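Local coordinates for protein Pre-mRNA splicing factor PRP8 (Cyanidioschyzon merolae, PDB 6NQI) that probably binds U2, U5 and U6 snRNAs and pre-mRNA introns within the spliceosome, this chain being its RNase H-like domain, at residues N25-I30 / D127-A132; I13-T18 / P115-M120. All coordinates share one frame; numbering follows the deposited sequence.

Overall arrangement
The two contacts lie on one side of the RNase H-like sheet, their centres about 11 Å apart. Contact 1 fastens helix 123-130 to the start of strand 24-32; contact 2 lays the 3-10 turn 116-120 against the neighbouring strand 11-21. Their strands form an antiparallel pair, in which Trp29 N lies 2.9 Å from Asp15 O in a probable hydrogen bond. Trp29 also bridges the contacts through its indole, with NE1 3.5 Å from Gln117 CA and CZ2 3.5 Å from Met120 N. The beta-mercaptoethanol, probably from the crystallisation liquor, touches contact 2 through Val14 and Asp16, on the side of the strand facing helix 54-71.

Contact 1: N25-I30 / D127-A132; sequences NGVIWI and DRTQTA
Asn25 and Val27 pack against Thr129 in a buried strand-to-helix contact, where the beginning of strand 24-32 meets the C-terminal end of helix 123-130. The contact is small, 198 Å² in all, and combines one well-formed polar link with a small patch of side-chain packing. Asn25 supplies the link. Its CG stands anti to the carbonyl carbon (chi1 -57°), and from there the amide reaches the last turn of the helix. ND2 gives a hydrogen bond to Thr129 O at 3.1 Å that is almost straight (174°), with the acceptor close to the amide plane. A second bond, from Asn25 ND2 to Ala132 O at 3.4 Å, is weak and bent. Thr129 O also accepts from Ala132 N within its own segment, and the two donors approach from opposite faces of the carbonyl plane. At its other end, Asn25 OD1 accepts from Arg45 N, so both halves of the amide are engaged.

Beside this link Val27 and Thr129 cross obliquely. Val27 CG2 touches both branches of Thr129, 3.6 Å from OG1 and 3.8 Å from CG2, and Thr129 CG2 in turn comes to 3.7 Å from Asn25 O. The other branch, Val27 CG1, sits over the centre of the Trp29 indole, so this branched residue serves two neighbours at once. Thr129 suits the interface because its hydroxyl, though against Val27, is bonded to Ile125 O in its own helix.

Carbonyls in a helix's last turn lose their usual i+4 partners; Asn25 ND2 gives Thr129 O a donor in addition to the tighter turn bond from Ala132 N. Asn25 thus serves the helix end with ND2 and the chain beyond strand 37-43 with OD1, probably also easing the partial negative charge at this terminus.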
loop_
_atom_site.group_PDB
_atom_site.type_symbol
_atom_site.label_atom_id
_atom_site.label_comp_id
_atom_site.label_asym_id
_atom_site.label_seq_id
_atom_site.Cartn_x
_atom_site.Cartn_y
_atom_site.Cartn_z
ATOM N N ASN A 25 -8.998 1.076 14.340
ATOM C CA ASN A 25 -9.216 1.183 12.901
ATOM C C ASN A 25 -8.083 0.490 12.157
ATOM O O ASN A 25 -6.911 0.657 12.501
ATOM C CB ASN A 25 -9.277 2.648 12.471
ATOM C CG ASN A 25 -10.354 3.440 13.189
ATOM O OD1 ASN A 25 -11.383 2.901 13.602
ATOM N ND2 ASN A 25 -10.132 4.740 13.313
ATOM N N GLY A 26 -8.443 -0.311 11.153
ATOM C CA GLY A 26 -7.484 -0.929 10.257
ATOM C C GLY A 26 -7.160 -0.054 9.054
ATOM O O GLY A 26 -7.592 1.095 8.949
ATOM N N VAL A 27 -6.390 -0.628 8.121
ATOM C CA VAL A 27 -5.951 0.067 6.904
ATOM C C VAL A 27 -5.839 -0.949 5.773
ATOM O O VAL A 27 -5.452 -2.101 5.991
ATOM C CB VAL A 27 -4.606 0.811 7.111
ATOM C CG1 VAL A 27 -4.025 1.261 5.795
ATOM C CG2 VAL A 27 -4.787 2.040 7.971
ATOM N N ILE A 28 -6.188 -0.524 4.561
ATOM C CA ILE A 28 -5.869 -1.245 3.329
ATOM C C ILE A 28 -4.912 -0.388 2.499
ATOM O O ILE A 28 -5.176 0.799 2.261
ATOM C CB ILE A 28 -7.134 -1.583 2.520
ATOM C CG1 ILE A 28 -8.022 -2.540 3.305
ATOM C CG2 ILE A 28 -6.735 -2.148 1.095
ATOM C CD1 ILE A 28 -9.318 -2.861 2.623
ATOM N N TRP A 29 -3.784 -0.973 2.094
ATOM C CA TRP A 29 -2.765 -0.251 1.336
ATOM C C TRP A 29 -2.797 -0.607 -0.143
ATOM O O TRP A 29 -2.927 -1.781 -0.497
ATOM C CB TRP A 29 -1.376 -0.579 1.869
ATOM C CG TRP A 29 -1.295 -0.641 3.335
ATOM C CD1 TRP A 29 -1.537 -1.721 4.126
ATOM C CD2 TRP A 29 -0.884 0.411 4.202
ATOM N NE1 TRP A 29 -1.329 -1.397 5.441
ATOM C CE2 TRP A 29 -0.921 -0.091 5.511
ATOM C CE3 TRP A 29 -0.481 1.735 3.996
ATOM C CZ2 TRP A 29 -0.584 0.683 6.610
ATOM C CZ3 TRP A 29 -0.151 2.505 5.089
ATOM C CH2 TRP A 29 -0.200 1.976 6.378
ATOM N N ILE A 30 -2.593 0.398 -0.997
ATOM C CA ILE A 30 -2.331 0.176 -2.427
ATOM C C ILE A 30 -1.092 0.970 -2.834
ATOM O O ILE A 30 -1.131 2.207 -2.887
ATOM C CB ILE A 30 -3.516 0.574 -3.316
ATOM C CG1 ILE A 30 -4.761 -0.242 -2.968
ATOM C CG2 ILE A 30 -3.119 0.432 -4.824
ATOM C CD1 ILE A 30 -5.929 0.148 -3.796
ATOM N N ASP A 127 -1.016 7.824 13.313
ATOM C CA ASP A 127 -1.727 8.909 13.973
ATOM C C ASP A 127 -2.924 9.384 13.163
ATOM O O ASP A 127 -3.985 9.677 13.739
ATOM C CB ASP A 127 -0.766 10.060 14.240
ATOM C CG ASP A 127 0.196 9.756 15.371
ATOM O OD1 ASP A 127 -0.046 8.751 16.083
ATOM O OD2 ASP A 127 1.185 10.512 15.560
ATOM N N ARG A 128 -2.791 9.493 11.837
ATOM C CA ARG A 128 -3.973 9.835 11.056
ATOM C C ARG A 128 -4.997 8.710 11.111
ATOM O O ARG A 128 -6.204 8.967 11.050
ATOM C CB ARG A 128 -3.599 10.156 9.614
ATOM C CG ARG A 128 -4.760 10.630 8.759
ATOM C CD ARG A 128 -4.292 10.806 7.324
ATOM N NE ARG A 128 -5.232 11.508 6.447
ATOM C CZ ARG A 128 -4.961 12.645 5.810
ATOM N NH1 ARG A 128 -3.774 13.228 5.957
ATOM N NH2 ARG A 128 -5.877 13.199 5.019
ATOM N N THR A 129 -4.538 7.473 11.305
ATOM C CA THR A 129 -5.431 6.324 11.257
ATOM C C THR A 129 -6.291 6.219 12.499
ATOM O O THR A 129 -7.516 6.091 12.398
ATOM C CB THR A 129 -4.634 5.035 11.085
ATOM O OG1 THR A 129 -3.980 5.028 9.817
ATOM C CG2 THR A 129 -5.540 3.819 11.230
ATOM N N GLN A 130 -5.675 6.248 13.685
ATOM C CA GLN A 130 -6.475 6.047 14.895
ATOM C C GLN A 130 -7.487 7.163 15.114
ATOM O O GLN A 130 -8.620 6.903 15.532
ATOM C CB GLN A 130 -5.584 5.889 16.112
ATOM C CG GLN A 130 -4.913 4.547 16.122
ATOM C CD GLN A 130 -4.046 4.356 17.332
ATOM O OE1 GLN A 130 -4.468 4.628 18.467
ATOM N NE2 GLN A 130 -2.822 3.878 17.108
ATOM N N THR A 131 -7.117 8.398 14.812
ATOM C CA THR A 131 -8.003 9.535 15.026
ATOM C C THR A 131 -9.089 9.661 13.964
ATOM O O THR A 131 -9.914 10.574 14.054
ATOM C CB THR A 131 -7.174 10.827 15.056
ATOM O OG1 THR A 131 -6.247 10.821 13.947
ATOM C CG2 THR A 131 -6.419 10.986 16.391
ATOM N N ALA A 132 -9.111 8.781 12.964
ATOM C CA ALA A 132 -10.114 8.862 11.908
ATOM C C ALA A 132 -11.518 8.598 12.459
ATOM O O ALA A 132 -11.718 7.764 13.344
ATOM C CB ALA A 132 -9.786 7.879 10.785
#

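Contact 2: I13-T18 / P115-M120; sequences IVDDRT and PLQALM. With BME (beta-mercaptoethanol), chain C.
Ile13 opens the contact by meeting Leu116, whose CD2 lies 3.7 Å from Ile13 O and more loosely against Ile13 CG2. Val14 points to the other side of the strand, where beta-mercaptoethanol C1 rests 3.7 Å from its CG1.

Asp15 faces the 3-10 turn again and is the polar hub. Its CG is anti to the backbone N (chi1 -168°), on the side of the turn. From there OD2 lies beside Leu116 CB and receives a weak, bent hydrogen bond from Gln117 N at 3.1 Å. Arg17 grips the same carboxylate side-on: NE bonds OD1 of Asp15 from its syn side, while Arg17 NH2 makes a 2.8 Å salt bridge to Asp15 OD2 from above the carboxylate plane. Arg17 N also donates to Asp15 OD1, closing an Asx turn that suits an aspartate where the strand turns its corner.

Asp16 points away from the turn. Its OD1 accepts from beta-mercaptoethanol O1 at 2.8 Å.

Arg17, held by Asp15, offers a guanidinium face to the Gln117 amide. The two planes are only 6° apart, with Gln117 NE2 3.8 Å above the guanidinium plane and offset toward its rim; Gln117 OE1 lies near Arg17 CB. Thr18 CG2 packs on this long, flat-ended glutamine, 3.4 Å from Gln117 OE1 and also against its CB, while Thr18 OG1 bonds Val27 O and Trp29 NE1.

Within the fold, strand 11-21 runs between strands 81-84 and 24-32. Val14 and Asp16 face helix 54-71 on one side of the sheet; on the other, the turn 116-120 lies between Asp15 and helix 152-168, with Leu116 and Leu119 against Trp29 and Pro115 against His164.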
loop_
_atom_site.group_PDB
_atom_site.type_symbol
_atom_site.label_atom_id
_atom_site.label_comp_id
_atom_site.label_asym_id
_atom_site.label_seq_id
_atom_site.Cartn_x
_atom_site.Cartn_y
_atom_site.Cartn_z
ATOM N N ILE A 13 0.029 -2.909 -6.014
ATOM C CA ILE A 13 0.211 -3.888 -4.952
ATOM C C ILE A 13 -0.835 -3.608 -3.861
ATOM O O ILE A 13 -0.851 -2.524 -3.255
ATOM C CB ILE A 13 1.634 -3.826 -4.377
ATOM C CG1 ILE A 13 2.716 -3.682 -5.462
ATOM C CG2 ILE A 13 1.907 -5.102 -3.622
ATOM C CD1 ILE A 13 2.944 -4.892 -6.383
ATOM N N VAL A 14 -1.728 -4.565 -3.621
ATOM C CA VAL A 14 -2.808 -4.379 -2.668
ATOM C C VAL A 14 -2.582 -5.287 -1.469
ATOM O O VAL A 14 -2.382 -6.502 -1.628
ATOM C CB VAL A 14 -4.173 -4.638 -3.313
ATOM C CG1 VAL A 14 -5.291 -4.077 -2.376
ATOM C CG2 VAL A 14 -4.203 -4.069 -4.749
ATOM N N ASP A 15 -2.565 -4.688 -0.278
ATOM C CA ASP A 15 -2.298 -5.396 0.974
ATOM C C ASP A 15 -3.387 -5.006 1.967
ATOM O O ASP A 15 -3.483 -3.839 2.368
ATOM C CB ASP A 15 -0.896 -5.052 1.499
ATOM C CG ASP A 15 -0.429 -5.965 2.628
ATOM O OD1 ASP A 15 -1.257 -6.633 3.277
ATOM O OD2 ASP A 15 0.800 -6.037 2.869
ATOM N N ASP A 16 -4.217 -5.971 2.353
ATOM C CA ASP A 16 -5.288 -5.700 3.300
ATOM C C ASP A 16 -5.087 -6.424 4.623
ATOM O O ASP A 16 -5.979 -6.407 5.465
ATOM C CB ASP A 16 -6.649 -6.042 2.674
ATOM C CG ASP A 16 -6.866 -7.534 2.497
ATOM O OD1 ASP A 16 -5.881 -8.308 2.557
ATOM O OD2 ASP A 16 -8.035 -7.925 2.260
ATOM N N ARG A 17 -3.909 -6.994 4.847
ATOM C CA ARG A 17 -3.624 -7.779 6.040
ATOM C C ARG A 17 -3.768 -6.993 7.351
ATOM O O ARG A 17 -3.694 -7.598 8.430
ATOM C CB ARG A 17 -2.225 -8.364 5.919
ATOM C CG ARG A 17 -2.156 -9.450 4.901
ATOM C CD ARG A 17 -0.756 -9.963 4.730
ATOM N NE ARG A 17 0.084 -9.049 3.961
ATOM C CZ ARG A 17 1.310 -9.370 3.554
ATOM N NH1 ARG A 17 1.794 -10.574 3.855
ATOM N NH2 ARG A 17 2.041 -8.510 2.840
ATOM N N THR A 18 -3.951 -5.675 7.284
ATOM C CA THR A 18 -4.262 -4.834 8.432
ATOM C C THR A 18 -5.634 -4.187 8.270
ATOM O O THR A 18 -5.864 -3.041 8.671
ATOM C CB THR A 18 -3.194 -3.757 8.628
ATOM O OG1 THR A 18 -3.128 -2.924 7.462
ATOM C CG2 THR A 18 -1.846 -4.378 8.929
ATOM N N PRO A 115 6.186 -6.961 2.679
ATOM C CA PRO A 115 5.497 -6.486 3.898
ATOM C C PRO A 115 5.121 -5.016 3.807
ATOM O O PRO A 115 5.627 -4.150 4.523
ATOM C CB PRO A 115 6.541 -6.750 4.981
ATOM C CG PRO A 115 7.829 -6.492 4.268
ATOM C CD PRO A 115 7.639 -7.083 2.886
ATOM N N LEU A 116 4.189 -4.742 2.892
ATOM C CA LEU A 116 3.664 -3.393 2.712
ATOM C C LEU A 116 2.878 -2.940 3.943
ATOM O O LEU A 116 2.888 -1.748 4.289
ATOM C CB LEU A 116 2.800 -3.365 1.451
ATOM C CG LEU A 116 2.112 -2.077 1.050
ATOM C CD1 LEU A 116 3.139 -1.027 0.733
ATOM C CD2 LEU A 116 1.246 -2.334 -0.152
ATOM N N GLN A 117 2.205 -3.877 4.624
ATOM C CA GLN A 117 1.456 -3.532 5.829
ATOM C C GLN A 117 2.361 -2.934 6.905
ATOM O O GLN A 117 1.867 -2.256 7.812
ATOM C CB GLN A 117 0.774 -4.765 6.428
ATOM C CG GLN A 117 1.708 -5.944 6.578
ATOM C CD GLN A 117 1.079 -7.123 7.311
ATOM O OE1 GLN A 117 -0.009 -7.012 7.882
ATOM N NE2 GLN A 117 1.783 -8.250 7.327
ATOM N N ALA A 118 3.675 -3.194 6.840
ATOM C CA ALA A 118 4.595 -2.627 7.818
ATOM C C ALA A 118 4.552 -1.102 7.832
ATOM O O ALA A 118 5.001 -0.491 8.809
ATOM C CB ALA A 118 6.018 -3.137 7.560
ATOM N N LEU A 119 3.978 -0.470 6.803
ATOM C CA LEU A 119 3.846 0.982 6.863
ATOM C C LEU A 119 3.000 1.434 8.055
ATOM O O LEU A 119 3.072 2.607 8.454
ATOM C CB LEU A 119 3.243 1.516 5.569
ATOM C CG LEU A 119 4.220 1.425 4.424
ATOM C CD1 LEU A 119 3.583 1.934 3.122
ATOM C CD2 LEU A 119 5.484 2.187 4.805
ATOM N N MET A 120 2.234 0.516 8.654
ATOM C CA MET A 120 1.475 0.825 9.858
ATOM C C MET A 120 2.360 1.381 10.958
ATOM O O MET A 120 1.850 1.993 11.899
ATOM C CB MET A 120 0.776 -0.442 10.365
ATOM C CG MET A 120 -0.410 -0.192 11.283
ATOM S SD MET A 120 -1.661 0.717 10.387
ATOM C CE MET A 120 -1.524 2.331 11.153
HETATM C C1 BME C . -5.403 -7.303 -0.641
HETATM C C2 BME C . -6.480 -8.147 -1.294
HETATM O O1 BME C . -4.638 -8.217 0.104
HETATM S S2 BME C . -7.839 -7.199 -2.021
#